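Local coordinates for neutral ceramidase (Pseudomonas aeruginosa, PDB 2ZWS), which catalyses the zinc-dependent cleavage of the N-acyl linkage of ceramides into sphingosine and free fatty acid, and also the reverse synthesis, at residues 133-136 against 137-140; 172-176 against 177-181; 308-311 against 312-315; 482-485 against 486-489; 516-519 against 520-523. All coordinates share one frame; numbering follows the deposited sequence. Where two conformers were deposited one is given.

Contact 1: 133-136 against 137-140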
loop_
_atom_site.group_PDB
_atom_site.type_symbol
_atom_site.label_atom_id
_atom_site.label_comp_id
_atom_site.label_asym_id
_atom_site.label_seq_id
_atom_site.Cartn_x
_atom_site.Cartn_y
_atom_site.Cartn_z
ATOM N N SER A 133 -1.416 -8.544 11.890
ATOM C CA SER A 133 -1.436 -9.467 10.717
ATOM C C SER A 133 -0.379 -10.575 10.880
ATOM O O SER A 133 -0.621 -11.747 10.530
ATOM C CB SER A 133 -1.282 -8.702 9.391
ATOM O OG SER A 133 0.038 -8.262 9.208
ATOM N N ILE A 134 0.776 -10.218 11.451
ATOM C CA ILE A 134 1.861 -11.177 11.669
ATOM C C ILE A 134 1.490 -12.136 12.774
ATOM O O ILE A 134 1.707 -13.337 12.642
ATOM C CB ILE A 134 3.187 -10.438 11.970
ATOM C CG1 ILE A 134 3.662 -9.617 10.748
ATOM C CG2 ILE A 134 4.338 -11.406 12.345
ATOM C CD1 ILE A 134 4.791 -8.560 11.059
ATOM N N GLU A 135 0.884 -11.614 13.834
ATOM C CA GLU A 135 0.396 -12.453 14.932
ATOM C C GLU A 135 -0.608 -13.480 14.428
ATOM O O GLU A 135 -0.570 -14.667 14.824
ATOM C CB GLU A 135 -0.238 -11.564 15.987
ATOM C CG GLU A 135 0.783 -10.741 16.707
ATOM C CD GLU A 135 0.152 -9.854 17.772
ATOM O OE1 GLU A 135 -1.015 -9.433 17.609
ATOM O OE2 GLU A 135 0.840 -9.568 18.763
ATOM N N ARG A 136 -1.517 -13.034 13.557
ATOM C CA ARG A 136 -2.508 -13.935 12.997
ATOM C C ARG A 136 -1.865 -14.975 12.098
ATOM O O ARG A 136 -2.211 -16.149 12.170
ATOM C CB ARG A 136 -3.611 -13.186 12.255
ATOM C CG ARG A 136 -4.427 -12.351 13.203
ATOM C CD ARG A 136 -5.408 -11.442 12.489
ATOM N NE ARG A 136 -6.408 -10.937 13.439
ATOM C CZ ARG A 136 -7.401 -10.109 13.113
ATOM N NH1 ARG A 136 -7.520 -9.658 11.869
ATOM N NH2 ARG A 136 -8.273 -9.716 14.043
ATOM N N ALA A 137 -0.930 -14.546 11.258
ATOM C CA ALA A 137 -0.230 -15.458 10.379
ATOM C C ALA A 137 0.549 -16.520 11.139
ATOM O O ALA A 137 0.454 -17.697 10.812
ATOM C CB ALA A 137 0.673 -14.703 9.406
ATOM N N GLN A 138 1.319 -16.113 12.143
ATOM C CA GLN A 138 2.126 -17.079 12.868
ATOM C C GLN A 138 1.289 -18.053 13.697
ATOM O O GLN A 138 1.766 -19.152 13.986
ATOM C CB GLN A 138 3.159 -16.381 13.727
ATOM C CG GLN A 138 2.560 -15.681 14.930
ATOM C CD GLN A 138 3.568 -14.868 15.708
ATOM O OE1 GLN A 138 3.279 -14.405 16.817
ATOM N NE2 GLN A 138 4.755 -14.692 15.142
ATOM N N ALA A 139 0.054 -17.684 14.041
ATOM C CA ALA A 139 -0.849 -18.592 14.792
ATOM C C ALA A 139 -1.535 -19.599 13.860
ATOM O O ALA A 139 -2.252 -20.512 14.325
ATOM C CB ALA A 139 -1.895 -17.775 15.543
ATOM N N ARG A 140 -1.317 -19.457 12.552
ATOM C CA ARG A 140 -1.948 -20.313 11.548
ATOM C C ARG A 140 -0.921 -21.095 10.717
ATOM O O ARG A 140 -1.211 -21.540 9.607
ATOM C CB ARG A 140 -2.873 -19.482 10.644
ATOM C CG ARG A 140 -4.067 -18.885 11.400
ATOM C CD ARG A 140 -4.763 -17.810 10.603
ATOM N NE ARG A 140 -5.993 -17.354 11.263
ATOM C CZ ARG A 140 -6.045 -16.633 12.390
ATOM N NH1 ARG A 140 -4.939 -16.292 13.050
ATOM N NH2 ARG A 140 -7.229 -16.287 12.893
HETATM O O HOH W 1 0.459 -15.196 17.279
#
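R140 reaches back to R136 because its CG stands anti to its own carbonyl carbon (chi1 -65°) and the chain then runs extended to NE. This lays CG and CD of R140 over the carbonyl of R136, the two side chains pointing the same way, with CG of R140 3.4 Å from O of R136. The tip completes the approach: NH1 of R140 donates to O of R136 at 2.9 Å, and the oxygen lies near the guanidinium plane, at its edge. Arginine suits the place, being long enough to lie along one turn and still donate at its end. The R136 guanidinium turns elsewhere, to E556 and the backbone of K11.

Q138 takes the less common first torsion, chi1 72°, with CG between N and the carbonyl carbon. CG therefore lies 3.3 Å from O of E135, and the extended chain carries the amide past E135. A water donates both to O of E135 (2.7 Å) and to OE1 of Q138 (3.0 Å), joining the two, while the E135 carboxylate pairs with K81. Beneath run the helical bonds, such as N of Q138 to O of I134 at 2.8 Å.

S133, I134 and the small A137 face strands 41-49 and 55-61, with charged and amide groups on other flanks. It is the final part of an amphipathic helix, 120-138, lying on a beta sheet, where a side chain and a water add to the main-chain bonding of two of the last carbonyls, those of R136 and E135.

Contact 2: 172-176 against 177-181. Unlike the reference sequence in segment 172-176: A172 (reference Val).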
loop_
_atom_site.group_PDB
_atom_site.type_symbol
_atom_site.label_atom_id
_atom_site.label_comp_id
_atom_site.label_asym_id
_atom_site.label_seq_id
_atom_site.Cartn_x
_atom_site.Cartn_y
_atom_site.Cartn_z
ATOM N N ALA A 172 15.275 -3.689 -25.077
ATOM C CA ALA A 172 14.701 -4.875 -25.726
ATOM C C ALA A 172 13.815 -5.639 -24.747
ATOM O O ALA A 172 14.216 -5.897 -23.617
ATOM C CB ALA A 172 15.792 -5.787 -26.263
ATOM N N GLY A 173 12.604 -5.976 -25.189
ATOM C CA GLY A 173 11.608 -6.621 -24.331
ATOM C C GLY A 173 10.745 -5.610 -23.578
ATOM O O GLY A 173 9.800 -5.997 -22.903
ATOM N N TYR A 174 11.076 -4.325 -23.699
ATOM C CA TYR A 174 10.347 -3.232 -23.033
ATOM C C TYR A 174 10.116 -2.052 -23.982
ATOM O O TYR A 174 10.035 -0.907 -23.545
ATOM C CB TYR A 174 11.109 -2.758 -21.772
ATOM C CG TYR A 174 11.443 -3.888 -20.831
ATOM C CD1 TYR A 174 12.706 -4.491 -20.845
ATOM C CD2 TYR A 174 10.491 -4.382 -19.943
ATOM C CE1 TYR A 174 13.009 -5.545 -20.022
ATOM C CE2 TYR A 174 10.792 -5.442 -19.102
ATOM C CZ TYR A 174 12.045 -6.014 -19.134
ATOM O OH TYR A 174 12.303 -7.070 -18.287
ATOM N N GLU A 175 9.990 -2.357 -25.280
ATOM C CA GLU A 175 9.859 -1.348 -26.329
ATOM C C GLU A 175 8.550 -0.563 -26.267
ATOM O O GLU A 175 8.458 0.550 -26.817
ATOM C CB GLU A 175 10.021 -1.993 -27.715
ATOM C CG GLU A 175 11.329 -2.789 -27.894
ATOM C CD GLU A 175 11.192 -4.275 -27.580
ATOM O OE1 GLU A 175 11.970 -5.090 -28.155
ATOM O OE2 GLU A 175 10.304 -4.650 -26.774
ATOM N N ASP A 176 7.541 -1.147 -25.604
ATOM C CA ASP A 176 6.237 -0.477 -25.357
ATOM C C ASP A 176 6.247 0.370 -24.069
ATOM O O ASP A 176 5.262 1.043 -23.758
ATOM C CB ASP A 176 5.060 -1.479 -25.355
ATOM C CG ASP A 176 5.187 -2.564 -24.286
ATOM O OD1 ASP A 176 4.237 -3.384 -24.156
ATOM O OD2 ASP A 176 6.213 -2.611 -23.575
ATOM N N GLY A 177 7.374 0.364 -23.353
ATOM C CA GLY A 177 7.522 1.094 -22.088
ATOM C C GLY A 177 6.928 0.409 -20.860
ATOM O O GLY A 177 7.004 0.959 -19.763
ATOM N N ILE A 178 6.413 -0.800 -21.059
ATOM C CA ILE A 178 5.684 -1.598 -20.063
ATOM C C ILE A 178 6.593 -2.711 -19.551
ATOM O O ILE A 178 7.360 -3.289 -20.338
ATOM C CB ILE A 178 4.390 -2.202 -20.762
ATOM C CG1 ILE A 178 3.352 -1.100 -20.967
ATOM C CG2 ILE A 178 3.792 -3.393 -20.090
ATOM C CD1 ILE A 178 3.239 -0.257 -19.810
ATOM N N ASP A 179 6.518 -3.008 -18.248
ATOM C CA ASP A 179 7.072 -4.252 -17.759
ATOM C C ASP A 179 5.887 -5.207 -17.625
ATOM O O ASP A 179 5.043 -5.047 -16.731
ATOM C CB ASP A 179 7.794 -4.071 -16.413
ATOM C CG ASP A 179 8.310 -5.384 -15.845
ATOM O OD1 ASP A 179 8.123 -6.454 -16.480
ATOM O OD2 ASP A 179 8.904 -5.342 -14.751
ATOM N N PRO A 180 5.748 -6.159 -18.554
ATOM C CA PRO A 180 4.524 -6.937 -18.573
ATOM C C PRO A 180 4.604 -8.116 -17.604
ATOM O O PRO A 180 3.643 -8.849 -17.444
ATOM C CB PRO A 180 4.473 -7.433 -20.015
ATOM C CG PRO A 180 5.890 -7.665 -20.330
ATOM C CD PRO A 180 6.668 -6.559 -19.633
ATOM N N GLN A 181 5.748 -8.289 -16.945
ATOM C CA GLN A 181 5.910 -9.505 -16.147
ATOM C C GLN A 181 5.136 -9.470 -14.841
ATOM O O GLN A 181 5.353 -8.584 -14.008
ATOM C CB GLN A 181 7.380 -9.807 -15.856
ATOM C CG GLN A 181 7.535 -11.163 -15.136
ATOM C CD GLN A 181 8.976 -11.639 -15.123
ATOM O OE1 GLN A 181 9.387 -12.471 -15.952
ATOM N NE2 GLN A 181 9.751 -11.102 -14.216
HETATM O O HOH W 2 10.210 -8.112 -16.799
#
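Y174 leans across the turn onto I178, D179 and P180. Its CB lies 4.0 Å from O of I178, and from there the ring advances edge-on: CD2 comes to 3.3 Å from that same oxygen, which sits near the ring plane. One atom further out, CE2 meets OD1 of D179, again at the edge, with ring and carboxylate planes almost perpendicular, and has CD of P180 as an apolar neighbour. At the tip, OH is 2.8 Å from a water that donates to OD1 of D179 (2.7 Å). A tyrosine fits well here, its ring touching V414 and V418 of helix 414-428 while its hydroxyl reaches the water.

D179 is the polar hub. OD1 also accepts from N of Q181 at 3.0 Å, and OD2 is held by N245 and R421, so both oxygens are fixed. D176 works closer to the backbone: with chi1 60° its CG lies between N and the carbonyl carbon, and OD2 receives N of I178 at 3.1 Å from above the carboxylate plane. N of G177 bonds to O of Y174 at 3.0 Å; the positive phi of G177, 80°, favours glycine.

The whole is a type I beta turn, Y174 to G177, followed by an Asx turn at D179 that leads into strand 181-189, the side chain of I178 being about 8 Å from that of S250, the probable nucleophile.

Contact 3: 308-311 against 312-315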
loop_
_atom_site.group_PDB
_atom_site.type_symbol
_atom_site.label_atom_id
_atom_site.label_comp_id
_atom_site.label_asym_id
_atom_site.label_seq_id
_atom_site.Cartn_x
_atom_site.Cartn_y
_atom_site.Cartn_z
ATOM N N PRO A 308 29.773 6.556 -1.694
ATOM C CA PRO A 308 30.618 6.324 -2.864
ATOM C C PRO A 308 30.040 5.249 -3.773
ATOM O O PRO A 308 29.550 4.219 -3.296
ATOM C CB PRO A 308 31.936 5.820 -2.252
ATOM C CG PRO A 308 31.876 6.202 -0.810
ATOM C CD PRO A 308 30.417 6.045 -0.471
ATOM N N ILE A 309 30.093 5.492 -5.074
ATOM C CA ILE A 309 29.652 4.521 -6.060
ATOM C C ILE A 309 30.821 4.100 -6.939
ATOM O O ILE A 309 31.509 4.948 -7.536
ATOM C CB ILE A 309 28.518 5.065 -6.958
ATOM C CG1 ILE A 309 27.467 5.775 -6.098
ATOM C CG2 ILE A 309 27.904 3.915 -7.762
ATOM C CD1 ILE A 309 26.560 6.690 -6.832
ATOM N N ARG A 310 31.028 2.793 -7.034
ATOM C CA ARG A 310 32.163 2.256 -7.795
ATOM C C ARG A 310 31.946 2.434 -9.304
ATOM O O ARG A 310 30.808 2.384 -9.784
ATOM C CB ARG A 310 32.407 0.787 -7.433
ATOM C CG ARG A 310 32.680 0.572 -5.938
ATOM C CD ARG A 310 33.264 -0.793 -5.656
ATOM N NE ARG A 310 32.395 -1.891 -6.089
ATOM C CZ ARG A 310 31.392 -2.396 -5.368
ATOM N NH1 ARG A 310 31.100 -1.897 -4.170
ATOM N NH2 ARG A 310 30.687 -3.396 -5.857
ATOM N N PRO A 311 33.042 2.667 -10.062
ATOM C CA PRO A 311 32.914 2.894 -11.508
ATOM C C PRO A 311 32.168 1.828 -12.314
ATOM O O PRO A 311 31.575 2.168 -13.339
ATOM C CB PRO A 311 34.376 3.011 -11.995
ATOM C CG PRO A 311 35.242 2.600 -10.871
ATOM C CD PRO A 311 34.440 2.795 -9.607
ATOM N N GLU A 312 32.194 0.570 -11.866
ATOM C CA GLU A 312 31.462 -0.498 -12.555
ATOM C C GLU A 312 29.961 -0.211 -12.711
ATOM O O GLU A 312 29.311 -0.781 -13.590
ATOM C CB GLU A 312 31.693 -1.855 -11.873
ATOM C CG GLU A 312 31.561 -1.840 -10.358
ATOM C CD GLU A 312 32.323 -2.961 -9.664
ATOM O OE1 GLU A 312 32.154 -4.134 -10.055
ATOM O OE2 GLU A 312 33.083 -2.671 -8.713
ATOM N N PHE A 313 29.422 0.682 -11.882
ATOM C CA PHE A 313 27.980 0.987 -11.898
ATOM C C PHE A 313 27.615 2.335 -12.523
ATOM O O PHE A 313 26.441 2.619 -12.761
ATOM C CB PHE A 313 27.419 0.893 -10.471
ATOM C CG PHE A 313 27.649 -0.440 -9.838
ATOM C CD1 PHE A 313 28.681 -0.621 -8.912
ATOM C CD2 PHE A 313 26.847 -1.526 -10.174
ATOM C CE1 PHE A 313 28.916 -1.876 -8.338
ATOM C CE2 PHE A 313 27.070 -2.786 -9.603
ATOM C CZ PHE A 313 28.106 -2.964 -8.680
ATOM N N THR A 314 28.623 3.156 -12.799
ATOM C CA THR A 314 28.381 4.501 -13.309
ATOM C C THR A 314 28.740 4.609 -14.796
ATOM O O THR A 314 28.512 3.674 -15.565
ATOM C CB THR A 314 29.182 5.517 -12.500
ATOM O OG1 THR A 314 30.576 5.275 -12.721
ATOM C CG2 THR A 314 28.894 5.364 -11.009
ATOM N N ASP A 315 29.294 5.754 -15.182
ATOM C CA ASP A 315 29.781 5.970 -16.551
ATOM C C ASP A 315 31.193 5.412 -16.729
ATOM O O ASP A 315 31.700 5.316 -17.854
ATOM C CB ASP A 315 29.718 7.465 -16.925
ATOM C CG ASP A 315 30.401 8.380 -15.898
ATOM O OD1 ASP A 315 30.502 9.593 -16.190
ATOM O OD2 ASP A 315 30.830 7.917 -14.812
HETATM O O HOH W 3 31.413 -5.366 -7.785
#
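R310 and E312 make the ionic part of this tight turn. NE of R310 donates to OE2 of E312 at 2.8 Å, almost straight (167°) and in the guanidinium plane, whereas it meets the carboxylate from above its plane. A bend at chi3 (-59°) brings NE over to the glutamate. A water spans the remaining ends, accepting from NH2 of R310 and donating to OE1 of E312 (2.7 Å). E312 was modelled in two conformers, so bridge and water link describe one of them. D481 gives R310 a second carboxylate.

The flat groups meet at 77°: the F313 ring presents its edge to a guanidinium face, CE1 being 3.4 Å from NH2 of R310.

Two backbone bonds shape the chain, N of F313 to O of R310 (3.0 Å) and N of T314 to O of P311 (3.2 Å), giving successive overlapping turns. P311 suits them, since its ring already restricts phi to the value a turn needs.

Apolar contact comes from CG2 of I309, 3.7 Å from CG2 of T314 and 4.1 Å from CB of F313. I309 belongs to strand 308-309, paired with 319-320, and packs on W470, while F313 and R310 rest on Q477 of helix 471-488, so the turn, part of the link between the two strands, lies against that helix.

Contact 4: 482-485 against 486-489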
loop_
_atom_site.group_PDB
_atom_site.type_symbol
_atom_site.label_atom_id
_atom_site.label_comp_id
_atom_site.label_asym_id
_atom_site.label_seq_id
_atom_site.Cartn_x
_atom_site.Cartn_y
_atom_site.Cartn_z
ATOM N N MET A 482 24.918 -7.022 -1.748
ATOM C CA MET A 482 24.133 -7.865 -0.840
ATOM C C MET A 482 23.979 -9.268 -1.420
ATOM O O MET A 482 24.106 -10.251 -0.700
ATOM C CB MET A 482 22.766 -7.237 -0.572
ATOM C CG MET A 482 21.941 -8.073 0.413
ATOM S SD MET A 482 20.547 -7.104 1.039
ATOM C CE MET A 482 21.397 -6.021 2.203
ATOM N N ALA A 483 23.738 -9.358 -2.731
ATOM C CA ALA A 483 23.583 -10.655 -3.407
ATOM C C ALA A 483 24.881 -11.464 -3.298
ATOM O O ALA A 483 24.859 -12.683 -3.086
ATOM C CB ALA A 483 23.217 -10.447 -4.889
ATOM N N VAL A 484 26.016 -10.792 -3.490
ATOM C CA VAL A 484 27.320 -11.449 -3.364
ATOM C C VAL A 484 27.531 -11.941 -1.935
ATOM O O VAL A 484 27.951 -13.083 -1.730
ATOM C CB VAL A 484 28.454 -10.504 -3.790
ATOM C CG1 VAL A 484 29.859 -11.070 -3.371
ATOM C CG2 VAL A 484 28.400 -10.279 -5.312
ATOM N N ALA A 485 27.211 -11.107 -0.942
ATOM C CA ALA A 485 27.269 -11.575 0.460
ATOM C C ALA A 485 26.433 -12.848 0.719
ATOM O O ALA A 485 26.900 -13.784 1.361
ATOM C CB ALA A 485 26.869 -10.450 1.415
ATOM N N LEU A 486 25.189 -12.865 0.231
ATOM C CA LEU A 486 24.353 -14.078 0.307
ATOM C C LEU A 486 25.041 -15.263 -0.339
ATOM O O LEU A 486 25.103 -16.346 0.242
ATOM C CB LEU A 486 23.004 -13.845 -0.388
ATOM C CG LEU A 486 21.905 -13.349 0.525
ATOM C CD1 LEU A 486 20.818 -12.663 -0.290
ATOM C CD2 LEU A 486 21.343 -14.468 1.378
ATOM N N ARG A 487 25.567 -15.056 -1.549
ATOM C CA ARG A 487 26.194 -16.131 -2.307
ATOM C C ARG A 487 27.362 -16.728 -1.529
ATOM O O ARG A 487 27.535 -17.953 -1.508
ATOM C CB ARG A 487 26.708 -15.597 -3.637
ATOM C CG ARG A 487 27.351 -16.676 -4.554
ATOM C CD ARG A 487 27.865 -16.014 -5.808
ATOM N NE ARG A 487 29.066 -15.212 -5.555
ATOM C CZ ARG A 487 29.454 -14.159 -6.269
ATOM N NH1 ARG A 487 28.707 -13.686 -7.270
ATOM N NH2 ARG A 487 30.597 -13.555 -5.962
ATOM N N GLU A 488 28.177 -15.847 -0.957
ATOM C CA GLU A 488 29.424 -16.255 -0.303
ATOM C C GLU A 488 29.232 -16.635 1.155
ATOM O O GLU A 488 30.204 -17.003 1.853
ATOM C CB GLU A 488 30.446 -15.121 -0.415
ATOM C CG GLU A 488 30.833 -14.765 -1.833
ATOM C CD GLU A 488 31.324 -15.964 -2.644
ATOM O OE1 GLU A 488 30.912 -16.120 -3.813
ATOM O OE2 GLU A 488 32.127 -16.772 -2.114
ATOM N N ARG A 489 27.961 -16.620 1.556
ATOM C CA ARG A 489 27.563 -16.618 2.948
ATOM C C ARG A 489 28.221 -15.306 3.408
ATOM O O ARG A 489 28.435 -14.425 2.592
ATOM C CB ARG A 489 28.007 -17.909 3.662
ATOM C CG ARG A 489 27.720 -19.228 2.881
ATOM C CD ARG A 489 26.229 -19.622 2.820
ATOM N NE ARG A 489 25.936 -20.866 2.077
ATOM C CZ ARG A 489 24.738 -21.472 2.076
ATOM N NH1 ARG A 489 23.740 -20.962 2.795
ATOM N NH2 ARG A 489 24.530 -22.573 1.361
#
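V484, R487 and E488 share one side of an alpha helix, 471-488, near its C-terminal end, spaced three and four residues apart. Among the side chains, that of the arginine comes nearest to V484's: the two run side by side, and CG1 of V484 is 3.7 Å from NH2 of R487, with CG2 over one face of the guanidinium. A beta-branched valine suits the position because its two methyls can touch both the face of the guanidinium, through CG2, and its NH2, through CG1. CG1 also lies 4.1 Å from CG of E488, whose CG in turn comes 3.3 Å from O of V484.

Helical bonding sets this spacing. N of L486 reaches O of M482 at 3.0 Å, N of R487 reaches O of A483 at 2.9 Å, and N of E488 reaches O of V484 at 2.9 Å.

Further out, the helix has a buried side. M482 and L486 lie against strand 295-303 and M397 of strand 392-400, the flexible thioether of M482 and the branched L486 giving apolar contact with the sheet, while A483, small enough for a close approach, abuts V424 and S428 of helix 414-428. That second helix also supplies the carbonyl of A427, which accepts from NH1 of R487.

The arginine's guanidinium is thus held by the A427 carbonyl and by E488. A bend at chi3, 72°, swings it toward E488, and NE of R487 donates, in a salt bridge, to the anti lone pair of OE1 of E488 at 2.7 Å, the carboxylate lying at the guanidinium edge.

Contact 5: 516-519 against 520-523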
loop_
_atom_site.group_PDB
_atom_site.type_symbol
_atom_site.label_atom_id
_atom_site.label_comp_id
_atom_site.label_asym_id
_atom_site.label_seq_id
_atom_site.Cartn_x
_atom_site.Cartn_y
_atom_site.Cartn_z
ATOM N N ASP A 516 -22.716 16.692 18.314
ATOM C CA ASP A 516 -24.089 16.793 18.781
ATOM C C ASP A 516 -24.980 16.140 17.735
ATOM O O ASP A 516 -24.649 16.173 16.537
ATOM C CB ASP A 516 -24.484 18.256 18.909
ATOM C CG ASP A 516 -23.752 18.957 20.032
ATOM O OD1 ASP A 516 -22.932 19.846 19.722
ATOM O OD2 ASP A 516 -23.996 18.611 21.211
ATOM N N PRO A 517 -26.128 15.581 18.165
ATOM C CA PRO A 517 -27.074 15.066 17.191
ATOM C C PRO A 517 -27.744 16.219 16.450
ATOM O O PRO A 517 -27.595 17.395 16.844
ATOM C CB PRO A 517 -28.109 14.308 18.034
ATOM C CG PRO A 517 -27.659 14.426 19.472
ATOM C CD PRO A 517 -26.610 15.457 19.557
ATOM N N TYR A 518 -28.446 15.909 15.364
ATOM C CA TYR A 518 -29.286 16.911 14.708
ATOM C C TYR A 518 -30.252 17.428 15.771
ATOM O O TYR A 518 -30.730 16.665 16.609
ATOM C CB TYR A 518 -30.129 16.270 13.615
ATOM C CG TYR A 518 -29.498 16.075 12.247
ATOM C CD1 TYR A 518 -30.237 16.357 11.107
ATOM C CD2 TYR A 518 -28.207 15.550 12.090
ATOM C CE1 TYR A 518 -29.719 16.159 9.838
ATOM C CE2 TYR A 518 -27.667 15.343 10.817
ATOM C CZ TYR A 518 -28.430 15.647 9.704
ATOM O OH TYR A 518 -27.936 15.450 8.439
ATOM N N ILE A 519 -30.545 18.723 15.690
ATOM C CA ILE A 519 -31.558 19.355 16.519
ATOM C C ILE A 519 -32.852 18.546 16.469
ATOM O O ILE A 519 -33.350 18.176 15.387
ATOM C CB ILE A 519 -31.747 20.829 16.082
ATOM C CG1 ILE A 519 -30.476 21.635 16.385
ATOM C CG2 ILE A 519 -32.945 21.472 16.767
ATOM C CD1 ILE A 519 -30.068 21.627 17.857
ATOM N N GLY A 520 -33.357 18.226 17.656
ATOM C CA GLY A 520 -34.565 17.441 17.793
ATOM C C GLY A 520 -34.432 15.959 17.540
ATOM O O GLY A 520 -35.431 15.258 17.484
ATOM N N LYS A 521 -33.201 15.470 17.382
ATOM C CA LYS A 521 -33.002 14.046 17.098
ATOM C C LYS A 521 -31.963 13.439 18.044
ATOM O O LYS A 521 -31.393 14.139 18.894
ATOM C CB LYS A 521 -32.575 13.856 15.622
ATOM C CG LYS A 521 -33.534 14.465 14.620
ATOM C CD LYS A 521 -33.242 14.025 13.186
ATOM C CE LYS A 521 -33.903 14.956 12.171
ATOM N NZ LYS A 521 -35.385 14.903 12.247
ATOM N N SER A 522 -31.731 12.131 17.909
ATOM C CA SER A 522 -30.690 11.462 18.689
ATOM C C SER A 522 -29.696 10.783 17.756
ATOM O O SER A 522 -30.041 10.453 16.616
ATOM C CB SER A 522 -31.287 10.437 19.664
ATOM O OG SER A 522 -31.833 9.311 18.994
ATOM N N PHE A 523 -28.476 10.570 18.249
ATOM C CA PHE A 523 -27.480 9.839 17.459
ATOM C C PHE A 523 -28.075 8.496 17.034
ATOM O O PHE A 523 -28.699 7.820 17.836
ATOM C CB PHE A 523 -26.205 9.586 18.272
ATOM C CG PHE A 523 -25.396 10.806 18.550
ATOM C CD1 PHE A 523 -24.863 11.558 17.515
ATOM C CD2 PHE A 523 -25.142 11.207 19.866
ATOM C CE1 PHE A 523 -24.118 12.707 17.775
ATOM C CE2 PHE A 523 -24.394 12.357 20.135
ATOM C CZ PHE A 523 -23.859 13.089 19.084
HETATM O O HOH W 4 -35.738 16.973 14.178
#
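P517 and F523 face each other across the mouth of a surface turn, and their contact is a CH-pi interaction. CG of the proline stands 4.0 Å from the centroid of the F523 ring and only 12° off the ring normal, so this carbon lies over the centre of one aromatic face. CD of P517 lies 3.7 Å from CZ of F523, adding apolar contact. The pairing is apt: proline offers polarised C-H groups on a rigid ring, and phenylalanine a broad flat face to receive them. The ring is brought there by chi1 of -70°, which sets CG anti to the carbonyl carbon and sends the aromatic back toward P517.

A second apolar pair lies further round. The aliphatic chain of K521 passes obliquely by Y518, CD of K521 being 3.9 Å from CB of Y518 and CE of K521 4.1 Å from CD1 of Y518. Both residues also touch V545 and L527, which puts this side of the turn against strands 539-545 and 526-528.

Polar contacts are few. N of K521 donates to O of Y518 at 2.9 Å and closes the turn. NZ of K521, swung round by a bend at chi4, gives a hydrogen bond to a water (2.9 Å) that itself donates to O of I519 (2.9 Å). D516 ties its end to S594.

With G520 third in the turn at a phi of 76°, readily adopted by glycine, Y518 to K521 form a type II beta turn, set in the loop that enters strand 526-528, the outermost strand of a mixed six-stranded sheet built largely from the C-terminal part of the chain.

All five contacts are local, and none touches another. Contacts 3 and 4 are the nearest pair, about 7 Å between nearest atoms, because the turn of contact 3 rests on helix 471-488, whose end forms contact 4; a bound palmitic acid lies about 5 Å from the R489 side chain, as modelled, and about 10 Å from that of R310. Contacts 2 and 4 both lean on helix 414-428. Contact 2 approaches the catalytic centre, with the side chain of I178 about 10 Å from that of zinc ligand H204, whereas contact 1 has the side chain of S133 about 9 Å from that of N60, a probable substrate-binding residue. Contact 5 lies across the molecule, its centre about 65 Å from that of contact 4.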